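Local coordinates for long form D7clu1 salivary protein (Culex quinquefasciatus, PDB 6V4C) that binds and sequesters adenine nucleotides, ADP and ATP most tightly, thereby inhibiting platelet aggregation and helping the mosquito feed on vertebrate blood, at residues Asp161-Tyr166 against Asp177-Lys182; Ile150-Gly155 against Asp290-Cys295; Phe13-Cys18 against Met34-Ala39; Glu54-Tyr59 against Lys124-Asp129; Met191-Lys196 against Glu202-Arg207. All coordinates share one frame; numbering follows the deposited sequence. Where two conformers were deposited one is given.

Contact 1. Residues Asp161-Tyr166 against Asp177-Lys182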
# COMPACT_ATOMS: atom_id res chain seq x y z
N ASP A 161 9.54 23.94 -4.68
CA ASP A 161 8.99 23.78 -6.02
C ASP A 161 9.87 24.50 -7.03
O ASP A 161 10.24 25.66 -6.84
CB ASP A 161 7.57 24.34 -6.07
CG ASP A 161 6.57 23.49 -5.32
OD1 ASP A 161 6.99 22.49 -4.70
OD2 ASP A 161 5.37 23.81 -5.35
N GLY A 162 10.23 23.78 -8.10
CA GLY A 162 10.98 24.36 -9.19
C GLY A 162 12.47 24.47 -8.99
O GLY A 162 13.16 24.94 -9.90
N GLU A 163 13.00 24.06 -7.84
CA GLU A 163 14.44 24.14 -7.64
C GLU A 163 15.16 23.10 -8.49
O GLU A 163 14.61 22.03 -8.80
CB GLU A 163 14.81 24.01 -6.16
CG GLU A 163 14.92 22.59 -5.63
CD GLU A 163 15.54 22.55 -4.24
OE1 GLU A 163 16.78 22.48 -4.14
OE2 GLU A 163 14.78 22.61 -3.25
N ALA A 164 16.39 23.42 -8.88
CA ALA A 164 17.08 22.66 -9.92
C ALA A 164 17.24 21.19 -9.54
O ALA A 164 17.02 20.30 -10.37
CB ALA A 164 18.44 23.29 -10.22
N ALA A 165 17.62 20.91 -8.29
CA ALA A 165 17.78 19.52 -7.87
C ALA A 165 16.45 18.77 -7.96
O ALA A 165 16.42 17.60 -8.35
CB ALA A 165 18.34 19.45 -6.45
N TYR A 166 15.35 19.45 -7.62
CA TYR A 166 14.04 18.81 -7.66
C TYR A 166 13.65 18.45 -9.08
O TYR A 166 13.15 17.34 -9.33
CB TYR A 166 13.00 19.75 -7.04
CG TYR A 166 11.66 19.11 -6.74
CD1 TYR A 166 11.51 17.73 -6.72
CD2 TYR A 166 10.55 19.90 -6.46
CE1 TYR A 166 10.28 17.16 -6.45
CE2 TYR A 166 9.32 19.34 -6.18
CZ TYR A 166 9.19 17.97 -6.18
OH TYR A 166 7.96 17.41 -5.90
N ASP A 177 22.36 15.48 -5.21
CA ASP A 177 22.34 16.47 -4.15
C ASP A 177 22.06 15.81 -2.80
O ASP A 177 21.49 14.72 -2.74
CB ASP A 177 21.31 17.56 -4.46
CG ASP A 177 19.91 17.16 -4.07
OD1 ASP A 177 19.32 16.28 -4.73
OD2 ASP A 177 19.39 17.73 -3.09
N PRO A 178 22.46 16.46 -1.70
CA PRO A 178 22.35 15.81 -0.39
C PRO A 178 20.92 15.56 0.08
O PRO A 178 20.71 14.67 0.91
CB PRO A 178 23.09 16.77 0.55
CG PRO A 178 23.04 18.09 -0.15
CD PRO A 178 23.15 17.76 -1.61
N LYS A 179 19.94 16.32 -0.42
CA LYS A 179 18.55 16.11 -0.00
C LYS A 179 17.97 14.82 -0.54
O LYS A 179 16.96 14.34 -0.01
CB LYS A 179 17.68 17.28 -0.47
CG LYS A 179 18.01 18.63 0.16
CD LYS A 179 17.35 19.74 -0.64
CE LYS A 179 17.27 21.03 0.16
NZ LYS A 179 16.59 22.10 -0.63
N PHE A 180 18.57 14.24 -1.59
CA PHE A 180 18.00 13.04 -2.20
C PHE A 180 18.11 11.82 -1.29
O PHE A 180 17.37 10.85 -1.49
CB PHE A 180 18.64 12.76 -3.56
CG PHE A 180 17.91 11.71 -4.36
CD1 PHE A 180 16.73 12.02 -5.02
CD2 PHE A 180 18.40 10.42 -4.44
CE1 PHE A 180 16.05 11.06 -5.75
CE2 PHE A 180 17.72 9.45 -5.17
CZ PHE A 180 16.55 9.77 -5.83
N ILE A 181 19.01 11.84 -0.30
CA ILE A 181 19.07 10.74 0.65
C ILE A 181 17.78 10.67 1.47
O ILE A 181 17.19 9.60 1.64
CB ILE A 181 20.33 10.85 1.53
CG1 ILE A 181 21.58 10.65 0.68
CG2 ILE A 181 20.28 9.83 2.66
CD1 ILE A 181 22.88 10.71 1.46
N LYS A 182 17.32 11.82 1.95
CA LYS A 182 16.06 11.86 2.69
C LYS A 182 14.88 11.56 1.77
O LYS A 182 13.93 10.87 2.17
CB LYS A 182 15.86 13.22 3.35
CG LYS A 182 16.87 13.59 4.42
CD LYS A 182 16.51 14.94 5.02
CE LYS A 182 17.66 15.55 5.81
NZ LYS A 182 17.32 16.94 6.24
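The carboxylate of Asp-177 is covered on one face by the methyl group of Ala-165 and met from the other by the backbone N-H of Lys-179. Ala-165 CB stands squarely above the plane, 3.7 Å from Asp-177 CG and nearly as close to both oxygens, which makes this an apolar lid and not a polar contact. From the opposite face Lys-179 N donates to Asp-177 OD2 over 3.1 Å, 66° out of the carboxylate plane. A first torsion of 82° sets Asp-177 CG between its own backbone N and carbonyl carbon and so brings OD2 back to Lys-179 N. The remaining oxygen, OD1, accepts from Tyr-159 OH, so both oxygens of the group are engaged. Nearby, Glu-163 and Lys-179 reach for each other from opposite directions. Lys-179 NZ lies 3.2 Å from Glu-163 OE2, a weak salt bridge that holds for one of two conformers of the lysine and is therefore doubtful as a constant link; OE2 has its stronger partner in Gln-160 N. Glu-163 is the N-cap residue of helix 164-172, and Asp-177 closes an Asx turn leading into the next helix. Two acidic helix starts, where the helix dipoles would favour negative charge, thus lie close together at the surface of a helical PBP/GOBP domain, with Lys-179 near Glu-163 and Ala-165 against Asp-177.

Contact 2. Residues Ile150-Gly155 against Asp290-Cys295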
# COMPACT_ATOMS: atom_id res chain seq x y z
N ILE A 150 2.96 9.64 -3.88
CA ILE A 150 3.96 9.44 -2.83
C ILE A 150 5.20 10.29 -3.11
O ILE A 150 5.81 10.83 -2.18
CB ILE A 150 4.28 7.94 -2.67
CG1 ILE A 150 5.33 7.72 -1.57
CG2 ILE A 150 4.76 7.34 -3.99
CD1 ILE A 150 4.87 8.12 -0.19
N PHE A 151 5.57 10.44 -4.38
CA PHE A 151 6.74 11.23 -4.72
C PHE A 151 6.51 12.71 -4.46
O PHE A 151 7.39 13.41 -3.96
CB PHE A 151 7.15 10.99 -6.17
CG PHE A 151 7.53 9.57 -6.46
CD1 PHE A 151 8.79 9.09 -6.14
CD2 PHE A 151 6.61 8.70 -7.02
CE1 PHE A 151 9.13 7.78 -6.39
CE2 PHE A 151 6.95 7.38 -7.28
CZ PHE A 151 8.21 6.92 -6.96
N ARG A 152 5.31 13.21 -4.79
CA ARG A 152 5.00 14.61 -4.52
C ARG A 152 4.86 14.85 -3.02
O ARG A 152 5.33 15.87 -2.50
CB ARG A 152 3.72 15.00 -5.26
CG ARG A 152 3.23 16.42 -4.99
CD ARG A 152 4.25 17.46 -5.39
NE ARG A 152 3.76 18.81 -5.14
CZ ARG A 152 4.52 19.90 -5.17
NH1 ARG A 152 5.81 19.81 -5.45
NH2 ARG A 152 3.98 21.09 -4.92
N PHE A 153 4.23 13.91 -2.31
CA PHE A 153 4.12 14.03 -0.86
C PHE A 153 5.49 14.09 -0.20
O PHE A 153 5.71 14.91 0.71
CB PHE A 153 3.30 12.87 -0.30
CG PHE A 153 3.09 12.93 1.18
CD1 PHE A 153 2.14 13.78 1.72
CD2 PHE A 153 3.86 12.15 2.03
CE1 PHE A 153 1.95 13.85 3.09
CE2 PHE A 153 3.67 12.22 3.40
CZ PHE A 153 2.72 13.07 3.93
N CYS A 154 6.43 13.25 -0.64
CA CYS A 154 7.78 13.29 -0.10
C CYS A 154 8.55 14.51 -0.61
O CYS A 154 9.33 15.11 0.14
CB CYS A 154 8.54 12.01 -0.47
SG CYS A 154 7.93 10.49 0.31
N GLY A 155 8.35 14.87 -1.88
CA GLY A 155 9.13 15.96 -2.45
C GLY A 155 8.86 17.29 -1.78
O GLY A 155 9.77 18.11 -1.62
N ASP A 290 5.01 16.82 -13.53
CA ASP A 290 6.09 17.81 -13.65
C ASP A 290 5.56 19.21 -13.35
O ASP A 290 6.18 19.97 -12.60
CB ASP A 290 6.69 17.77 -15.05
CG ASP A 290 7.45 16.49 -15.36
OD1 ASP A 290 7.83 15.77 -14.41
OD2 ASP A 290 7.67 16.22 -16.55
N SER A 291 4.42 19.55 -13.95
CA SER A 291 3.84 20.88 -13.76
C SER A 291 3.44 21.10 -12.31
O SER A 291 3.62 22.19 -11.76
CB SER A 291 2.63 21.05 -14.68
OG SER A 291 1.97 22.27 -14.42
N GLU A 292 2.89 20.06 -11.67
CA GLU A 292 2.54 20.15 -10.25
C GLU A 292 3.75 20.50 -9.40
O GLU A 292 3.63 21.24 -8.42
CB GLU A 292 1.94 18.81 -9.82
CG GLU A 292 1.49 18.73 -8.38
CD GLU A 292 0.94 17.36 -8.03
OE1 GLU A 292 1.71 16.38 -8.05
OE2 GLU A 292 -0.28 17.26 -7.76
N ALA A 293 4.92 19.97 -9.75
CA ALA A 293 6.15 20.29 -9.04
C ALA A 293 6.80 21.57 -9.54
O ALA A 293 7.88 21.92 -9.05
CB ALA A 293 7.14 19.12 -9.15
N LYS A 294 6.16 22.28 -10.47
CA LYS A 294 6.72 23.49 -11.08
C LYS A 294 8.03 23.19 -11.80
O LYS A 294 8.99 23.97 -11.75
CB LYS A 294 6.86 24.65 -10.09
CG LYS A 294 5.57 25.45 -9.87
CD LYS A 294 4.52 24.65 -9.12
CE LYS A 294 3.17 25.36 -9.13
NZ LYS A 294 3.24 26.70 -8.50
N CYS A 295 8.08 22.05 -12.49
CA CYS A 295 9.27 21.63 -13.23
C CYS A 295 8.97 21.45 -14.71
O CYS A 295 7.88 21.77 -15.19
CB CYS A 295 9.83 20.34 -12.64
SG CYS A 295 10.72 20.56 -11.09
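A Schellman motif ends helix 279-292, and its end is laid against Arg-152 of helix 150-158 through Glu-292 and Ala-293. Lys-294 takes the positive phi of 61° that the motif requires, with Cys-295 N bonded to Asp-290 O (2.8 Å) and Lys-294 N to Ser-291 O. The turn presents Glu-292 O to the flat guanidinium of Arg-152: the oxygen sits 3.5 Å above that plane, toward its rim, and Arg-152 NH1 comes within 3.6 Å of Ala-293 CA. A bend at the second torsion (60°) turns the guanidinium face to Glu-292 O, at the C-terminal end of helix 279-292. The two side chains slant past one another, with guanidinium and carboxylate planes 15° apart. Glu-292 OE1 touches the aliphatic part of Arg-152, 3.4 Å from CG; at 4.3 Å from Arg-152 NE it adds charge attraction alone, since no N-H aims at it. Arg-152 NH1 has its salt bridge with Asp-161 OD1 and a hydrogen bond with Tyr-166 OH, while Glu-292 OE2 hydrogen-bonds a 2-ethoxyethanol, probably from the crystallisation liquor. The same two segments also carry disulfides, from Cys-295 to Cys-167 of helix 164-172 and from Cys-154 to Cys-186 of helix 179-190, and Phe-151 packs between helices 179-190 and 249-263.

Contact 3. Residues Phe13-Cys18 against Met34-Ala39. With EDO (1,2-ethanediol), chain J.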
# COMPACT_ATOMS: atom_id res chain seq x y z
N PHE A 13 -3.37 0.77 1.58
CA PHE A 13 -2.33 0.13 0.78
C PHE A 13 -2.45 -1.39 0.83
O PHE A 13 -2.38 -2.06 -0.21
CB PHE A 13 -0.95 0.57 1.25
CG PHE A 13 0.18 0.06 0.39
CD1 PHE A 13 0.76 -1.18 0.64
CD2 PHE A 13 0.65 0.82 -0.67
CE1 PHE A 13 1.79 -1.64 -0.15
CE2 PHE A 13 1.69 0.36 -1.46
CZ PHE A 13 2.26 -0.87 -1.20
N GLU A 14 -2.63 -1.95 2.03
CA GLU A 14 -2.69 -3.40 2.15
C GLU A 14 -3.97 -3.96 1.55
O GLU A 14 -3.96 -5.02 0.92
CB GLU A 14 -2.53 -3.82 3.61
CG GLU A 14 -1.21 -3.39 4.24
CD GLU A 14 0.01 -4.04 3.60
OE1 GLU A 14 -0.14 -5.12 2.98
OE2 GLU A 14 1.11 -3.48 3.73
N GLU A 15 -5.10 -3.27 1.74
CA GLU A 15 -6.36 -3.73 1.16
C GLU A 15 -6.27 -3.80 -0.36
O GLU A 15 -6.68 -4.79 -0.97
CB GLU A 15 -7.51 -2.81 1.58
CG GLU A 15 -8.86 -3.23 1.00
CD GLU A 15 -9.91 -2.14 1.08
OE1 GLU A 15 -10.89 -2.31 1.85
OE2 GLU A 15 -9.76 -1.12 0.39
N ALA A 16 -5.74 -2.74 -0.98
CA ALA A 16 -5.63 -2.71 -2.44
C ALA A 16 -4.72 -3.82 -2.95
O ALA A 16 -4.99 -4.42 -4.00
CB ALA A 16 -5.13 -1.34 -2.89
N LYS A 17 -3.64 -4.10 -2.23
CA LYS A 17 -2.73 -5.17 -2.65
C LYS A 17 -3.42 -6.53 -2.64
O LYS A 17 -3.25 -7.33 -3.56
CB LYS A 17 -1.49 -5.18 -1.76
CG LYS A 17 -0.46 -6.22 -2.14
CD LYS A 17 0.66 -6.26 -1.12
CE LYS A 17 1.59 -7.43 -1.39
NZ LYS A 17 2.73 -7.45 -0.43
N CYS A 18 -4.22 -6.80 -1.60
CA CYS A 18 -4.97 -8.05 -1.56
C CYS A 18 -6.00 -8.11 -2.68
O CYS A 18 -6.18 -9.16 -3.31
CB CYS A 18 -5.65 -8.23 -0.20
SG CYS A 18 -4.56 -8.71 1.15
N MET A 34 -14.50 -3.50 -2.16
CA MET A 34 -14.31 -2.14 -1.69
C MET A 34 -15.46 -1.70 -0.79
O MET A 34 -15.25 -0.99 0.21
CB MET A 34 -14.17 -1.17 -2.87
CG MET A 34 -13.07 -1.54 -3.84
SD MET A 34 -12.81 -0.28 -5.10
CE MET A 34 -12.35 -1.29 -6.50
N LYS A 35 -16.68 -2.12 -1.12
CA LYS A 35 -17.84 -1.87 -0.28
C LYS A 35 -17.93 -2.82 0.91
O LYS A 35 -18.87 -2.71 1.70
CB LYS A 35 -19.13 -1.96 -1.10
CG LYS A 35 -19.23 -0.95 -2.23
N TRP A 36 -16.96 -3.73 1.05
CA TRP A 36 -16.96 -4.72 2.13
C TRP A 36 -18.22 -5.59 2.11
O TRP A 36 -18.78 -5.93 3.16
CB TRP A 36 -16.71 -4.10 3.50
CG TRP A 36 -15.26 -3.99 3.85
CD1 TRP A 36 -14.28 -3.40 3.09
CD2 TRP A 36 -14.61 -4.46 5.04
NE1 TRP A 36 -13.07 -3.50 3.73
CE2 TRP A 36 -13.25 -4.14 4.93
CE3 TRP A 36 -15.06 -5.13 6.18
CZ2 TRP A 36 -12.32 -4.46 5.93
CZ3 TRP A 36 -14.15 -5.45 7.17
CH2 TRP A 36 -12.79 -5.11 7.03
N SER A 37 -18.68 -5.94 0.91
CA SER A 37 -19.77 -6.90 0.73
C SER A 37 -19.14 -8.28 0.56
O SER A 37 -19.08 -8.84 -0.54
CB SER A 37 -20.64 -6.51 -0.46
N LEU A 38 -18.64 -8.82 1.67
CA LEU A 38 -17.96 -10.10 1.68
C LEU A 38 -19.00 -11.20 1.85
O LEU A 38 -19.62 -11.33 2.91
CB LEU A 38 -16.93 -10.16 2.80
CG LEU A 38 -15.77 -9.16 2.78
CD1 LEU A 38 -15.39 -8.78 1.35
CD2 LEU A 38 -16.10 -7.93 3.61
N ALA A 39 -19.19 -12.01 0.80
CA ALA A 39 -20.19 -13.07 0.80
C ALA A 39 -19.55 -14.35 0.31
O ALA A 39 -19.11 -14.43 -0.85
C1 EDO J . 3.55 -4.49 -2.01
O1 EDO J . 3.99 -3.54 -2.97
C2 EDO J . 4.64 -4.72 -0.96
O2 EDO J . 4.08 -4.72 0.37
O HOH W 1 -12.89 -0.43 1.83
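Glu-15 and Trp-36 meet through a single direct bond, the firm point of an otherwise sparse contact. Trp-36 NE1 donates to Glu-15 OE1 over 3.1 Å with an N-H...O angle of 154°. The oxygen lies practically in the indole plane, at the ring edge, and receives the N-H nearly end-on to its C-O bond; carboxylate and ring are turned 51° against each other. Glu-15 gets there by stretching out fully, CG opposite its backbone N (chi1 179°), while Trp-36 is offered by the Schellman motif that ends helix 27-34. Around the bond the indole is closely packed, with Leu-52, Asn-115, Leu-122 and Leu-128 against it. In the looser part water replaces direct touching: one molecule donates both to Glu-15 OE1 (2.7 Å) and to Met-34 O (2.9 Å), bridging from helix 8-22 to the end of helix 27-34. On the far side of helix 8-22 a 1,2-ethanediol, probably from the crystallisation liquor, lies by the edge of the Phe-13 ring, 3.6 Å from CZ to its O1, and takes a weak bond from Lys-17 NZ. With an indole N-H and a water both donating to one buried oxygen and fixing OE1 in place, Glu-15 is probably held as a carboxylate, its side chain about 5 Å from the bound ADP at the nearest atoms.

Contact 4. Residues Glu54-Tyr59 against Lys124-Asp129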
# COMPACT_ATOMS: atom_id res chain seq x y z
N GLU A 54 -4.76 -11.28 7.47
CA GLU A 54 -3.34 -11.40 7.79
C GLU A 54 -2.62 -10.07 7.58
O GLU A 54 -1.82 -9.64 8.42
CB GLU A 54 -2.70 -12.50 6.94
CG GLU A 54 -3.30 -13.89 7.16
CD GLU A 54 -2.60 -14.97 6.35
OE1 GLU A 54 -2.10 -15.94 6.96
OE2 GLU A 54 -2.55 -14.85 5.11
N ALA A 55 -2.91 -9.38 6.47
CA ALA A 55 -2.27 -8.10 6.20
C ALA A 55 -2.65 -7.04 7.23
O ALA A 55 -1.83 -6.16 7.54
CB ALA A 55 -2.62 -7.62 4.79
N LEU A 56 -3.86 -7.11 7.77
CA LEU A 56 -4.31 -6.16 8.78
C LEU A 56 -3.98 -6.61 10.20
O LEU A 56 -4.39 -5.94 11.15
CB LEU A 56 -5.81 -5.89 8.64
CG LEU A 56 -6.28 -5.34 7.29
CD1 LEU A 56 -7.69 -4.78 7.40
CD2 LEU A 56 -5.31 -4.30 6.75
N GLY A 57 -3.25 -7.71 10.36
CA GLY A 57 -2.88 -8.16 11.68
C GLY A 57 -4.00 -8.79 12.48
O GLY A 57 -3.87 -8.92 13.70
N MET A 58 -5.10 -9.17 11.84
CA MET A 58 -6.19 -9.82 12.55
C MET A 58 -5.95 -11.31 12.74
O MET A 58 -6.52 -11.90 13.66
CB MET A 58 -7.51 -9.64 11.80
CG MET A 58 -7.86 -8.21 11.45
SD MET A 58 -9.48 -8.09 10.66
CE MET A 58 -10.50 -7.62 12.04
N TYR A 59 -5.13 -11.93 11.89
CA TYR A 59 -4.92 -13.37 11.91
C TYR A 59 -3.43 -13.64 11.79
O TYR A 59 -2.76 -13.10 10.91
CB TYR A 59 -5.67 -14.02 10.74
CG TYR A 59 -5.68 -15.53 10.75
CD1 TYR A 59 -6.52 -16.23 11.60
CD2 TYR A 59 -4.85 -16.25 9.90
CE1 TYR A 59 -6.53 -17.61 11.62
CE2 TYR A 59 -4.87 -17.63 9.90
CZ TYR A 59 -5.71 -18.30 10.76
OH TYR A 59 -5.72 -19.68 10.77
N LYS A 124 -14.63 0.86 10.29
CA LYS A 124 -14.31 2.03 11.11
C LYS A 124 -13.06 1.79 11.94
O LYS A 124 -12.19 2.67 12.02
CB LYS A 124 -15.50 2.39 11.99
CG LYS A 124 -16.70 2.93 11.24
CD LYS A 124 -17.84 3.28 12.17
CE LYS A 124 -19.01 3.88 11.42
NZ LYS A 124 -20.09 4.31 12.35
N ILE A 125 -12.95 0.62 12.57
CA ILE A 125 -11.79 0.34 13.41
C ILE A 125 -10.51 0.31 12.58
O ILE A 125 -9.46 0.78 13.02
CB ILE A 125 -12.01 -0.95 14.21
CG1 ILE A 125 -13.08 -0.73 15.28
CG2 ILE A 125 -10.71 -1.42 14.85
CD1 ILE A 125 -13.27 -1.91 16.22
N TYR A 126 -10.58 -0.23 11.36
CA TYR A 126 -9.43 -0.31 10.48
C TYR A 126 -9.35 0.86 9.50
O TYR A 126 -8.68 0.77 8.47
CB TYR A 126 -9.37 -1.66 9.78
CG TYR A 126 -8.93 -2.75 10.73
CD1 TYR A 126 -9.82 -3.33 11.62
CD2 TYR A 126 -7.60 -3.18 10.77
CE1 TYR A 126 -9.42 -4.31 12.51
CE2 TYR A 126 -7.19 -4.16 11.66
CZ TYR A 126 -8.11 -4.72 12.52
OH TYR A 126 -7.70 -5.70 13.40
N LEU A 127 -10.03 1.97 9.81
CA LEU A 127 -9.81 3.25 9.15
C LEU A 127 -10.08 3.21 7.65
O LEU A 127 -9.50 3.98 6.88
CB LEU A 127 -8.41 3.80 9.46
CG LEU A 127 -7.94 3.59 10.90
CD1 LEU A 127 -6.56 4.17 11.14
CD2 LEU A 127 -8.95 4.15 11.90
N LEU A 128 -10.95 2.30 7.21
CA LEU A 128 -11.38 2.26 5.82
C LEU A 128 -12.68 3.01 5.59
O LEU A 128 -12.99 3.35 4.44
CB LEU A 128 -11.51 0.81 5.34
CG LEU A 128 -10.20 0.03 5.24
CD1 LEU A 128 -10.47 -1.43 4.95
CD2 LEU A 128 -9.31 0.63 4.16
N ASP A 129 -13.44 3.27 6.65
CA ASP A 129 -14.63 4.10 6.54
C ASP A 129 -14.24 5.50 6.08
O ASP A 129 -13.29 6.09 6.60
CB ASP A 129 -15.32 4.17 7.90
CG ASP A 129 -16.52 5.08 7.90
OD1 ASP A 129 -17.62 4.61 7.55
OD2 ASP A 129 -16.36 6.27 8.27
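The shortest polar bond here stays on one side: Gly-57 N gives to Glu-54 O over 3.1 Å, and the turn it helps to close sets Leu-56 and Met-58 against the ring of Tyr-126. Leu-56 works with backbone and side chain alike. Its carbonyl oxygen lies at the ring edge, 3.4 Å from Tyr-126 CE2, and its CD1 rests 3.7 Å from Tyr-126 CD2. Met-58 and Tyr-126 approach from opposite directions, Met-58 CG lying at the hydroxyl end, 3.2 Å from Tyr-126 OH. A third torsion of 99° then folds the methionine chain back, bringing CE to 3.5 Å from Tyr-126 CE1. The sulfur makes a Met-aromatic contact, SD lying 4.6 Å from the ring centroid and 31° off its normal, an oblique approach. Both polypeptide turns are Schellman motifs, one ending helix 45-55 at Gly-57, the other ending helix 121-125 with Leu-127 at positive phi, so the ring of Tyr-126, at one helix end, is set against the other. Tyr-126 OH is buried with no hydrogen-bonding partner in the model. Ile-69 of helix 66-75 touches both Met-58 and Tyr-126, and Val-11 of helix 8-22 packs on Leu-56.

Contact 5. Residues Met191-Lys196 against Glu202-Arg207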
# COMPACT_ATOMS: atom_id res chain seq x y z
N MET A 191 6.78 3.46 -1.29
CA MET A 191 6.49 2.43 -2.28
C MET A 191 6.51 1.03 -1.71
O MET A 191 6.16 0.08 -2.42
CB MET A 191 7.52 2.49 -3.42
CG MET A 191 7.43 3.71 -4.32
SD MET A 191 8.54 3.55 -5.74
CE MET A 191 10.15 3.67 -4.95
N ARG A 192 6.94 0.87 -0.45
CA ARG A 192 7.14 -0.44 0.17
C ARG A 192 8.26 -1.24 -0.49
O ARG A 192 8.37 -2.45 -0.28
CB ARG A 192 5.85 -1.26 0.28
CG ARG A 192 4.98 -0.94 1.50
CD ARG A 192 4.37 0.47 1.45
NE ARG A 192 3.32 0.64 2.45
CZ ARG A 192 2.59 1.74 2.59
NH1 ARG A 192 2.79 2.79 1.80
NH2 ARG A 192 1.66 1.80 3.53
N TRP A 193 9.09 -0.59 -1.31
CA TRP A 193 10.33 -1.24 -1.75
C TRP A 193 11.24 -1.52 -0.56
O TRP A 193 11.94 -2.54 -0.53
CB TRP A 193 11.06 -0.37 -2.77
CG TRP A 193 10.44 -0.37 -4.14
CD1 TRP A 193 9.18 -0.77 -4.47
CD2 TRP A 193 11.07 0.05 -5.36
NE1 TRP A 193 8.98 -0.62 -5.83
CE2 TRP A 193 10.12 -0.12 -6.39
CE3 TRP A 193 12.33 0.56 -5.67
CZ2 TRP A 193 10.41 0.20 -7.72
CZ3 TRP A 193 12.61 0.87 -6.99
CH2 TRP A 193 11.65 0.69 -8.00
N MET A 194 11.25 -0.62 0.41
CA MET A 194 11.89 -0.84 1.70
C MET A 194 10.80 -0.99 2.74
O MET A 194 9.88 -0.17 2.81
CB MET A 194 12.79 0.34 2.06
CG MET A 194 13.63 0.13 3.32
SD MET A 194 14.47 1.63 3.88
CE MET A 194 16.18 1.28 3.53
N LYS A 195 10.88 -2.06 3.53
CA LYS A 195 9.88 -2.32 4.55
C LYS A 195 10.12 -1.43 5.76
O LYS A 195 11.10 -0.68 5.83
CB LYS A 195 9.88 -3.80 4.93
CG LYS A 195 9.58 -4.72 3.76
CD LYS A 195 9.25 -6.14 4.21
CE LYS A 195 10.47 -6.87 4.76
NZ LYS A 195 10.32 -8.35 4.60
N LYS A 196 9.21 -1.51 6.73
CA LYS A 196 9.34 -0.71 7.95
C LYS A 196 10.65 -0.99 8.67
O LYS A 196 11.30 -0.07 9.18
CB LYS A 196 8.15 -0.95 8.88
CG LYS A 196 6.95 -0.06 8.63
CD LYS A 196 5.86 -0.28 9.67
N GLU A 202 12.14 -7.48 -2.23
CA GLU A 202 12.35 -7.85 -3.62
C GLU A 202 11.01 -8.04 -4.34
O GLU A 202 10.87 -7.61 -5.34
CB GLU A 202 13.25 -9.06 -3.61
CG GLU A 202 13.57 -9.63 -4.93
CD GLU A 202 14.31 -10.94 -5.09
OE1 GLU A 202 13.70 -11.89 -5.23
OE2 GLU A 202 15.47 -10.93 -5.21
N SER A 203 10.07 -8.73 -3.76
CA SER A 203 8.79 -8.95 -4.41
C SER A 203 8.06 -7.64 -4.70
O SER A 203 7.35 -7.53 -5.70
CB SER A 203 7.91 -9.86 -3.56
OG SER A 203 7.60 -9.24 -2.32
N ALA A 204 8.22 -6.64 -3.83
CA ALA A 204 7.56 -5.36 -4.05
C ALA A 204 8.12 -4.64 -5.27
O ALA A 204 7.37 -4.00 -6.02
CB ALA A 204 7.68 -4.48 -2.81
N ILE A 205 9.43 -4.74 -5.48
CA ILE A 205 10.03 -4.15 -6.68
C ILE A 205 9.51 -4.84 -7.93
O ILE A 205 9.16 -4.18 -8.92
CB ILE A 205 11.57 -4.21 -6.58
CG1 ILE A 205 12.05 -3.43 -5.35
CG2 ILE A 205 12.20 -3.66 -7.84
CD1 ILE A 205 13.44 -3.85 -4.89
N LEU A 206 9.44 -6.18 -7.90
CA LEU A 206 8.98 -6.93 -9.06
C LEU A 206 7.53 -6.62 -9.40
O LEU A 206 7.14 -6.69 -10.57
CB LEU A 206 9.15 -8.43 -8.81
CG LEU A 206 10.58 -8.90 -8.53
CD1 LEU A 206 10.63 -10.41 -8.30
CD2 LEU A 206 11.50 -8.50 -9.67
N ARG A 207 6.71 -6.28 -8.40
CA ARG A 207 5.34 -5.87 -8.67
C ARG A 207 5.31 -4.66 -9.59
O ARG A 207 4.48 -4.58 -10.50
CB ARG A 207 4.60 -5.57 -7.37
CG ARG A 207 4.33 -6.77 -6.50
CD ARG A 207 3.57 -6.39 -5.23
NE ARG A 207 2.22 -5.93 -5.51
CZ ARG A 207 1.15 -6.72 -5.50
NH1 ARG A 207 1.28 -8.01 -5.22
NH2 ARG A 207 -0.06 -6.22 -5.76
O HOH W 2 6.33 -1.65 -6.55
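Trp-193 and Ile-205 cross at about a right angle, the isoleucine branch pressing on the indole face. Trp-193 CG lies anti to its carbonyl carbon (chi1 -75°), which brings the indole nearer to helix 202-211. Ile-205 CG1 hangs 3.7 Å from the centroid of the five-membered ring and 16° off its normal, a clear CH-pi contact. Met-191 CE, from the same loop as the tryptophan, lies over the centre of the other face, sandwiching the ring. At the indole edge a water in the ring plane accepts from Trp-193 NE1 (2.9 Å) and donates to Ala-204 O (2.6 Å), bridging two atoms that do not bond directly. Ala-204 points its methyl at the loop, CB reaching 3.3 Å from Arg-192 O. Arg-192, the positive-phi residue of a Schellman motif, sends its side chain away to Glu-9 and over Phe-13. The tryptophan packs among helix 202-211, Ile-243 of helix 235-247 and Leu-256 and Ile-259 of helix 249-263, while Ile-205 also meets Val-221 of helix 218-226.

In the fold
Contacts 3 and 4, centres 10 Å apart, come first along the chain and share the amino-terminal half, where Leu-128 touches both Glu-15 and Trp-36. Contact 2 closes a long loop from helix 150-158 to the chain's end, with contacts 1 and 5 nested inside it. Contacts 1 and 2 lie 11 Å apart between centres and are joined through Asp-161 and Arg-152; Phe-151 against Met-191 ties contact 2 to contact 5. Contact 3, in the first PBP/GOBP unit, touches contact 5, in the second, where Phe-13 meets Arg-192, beside the ADP site. The nucleotide pocket draws residues from both halves, whereas contact 1 lies about 36 Å from contacts 3 and 4, centre to centre.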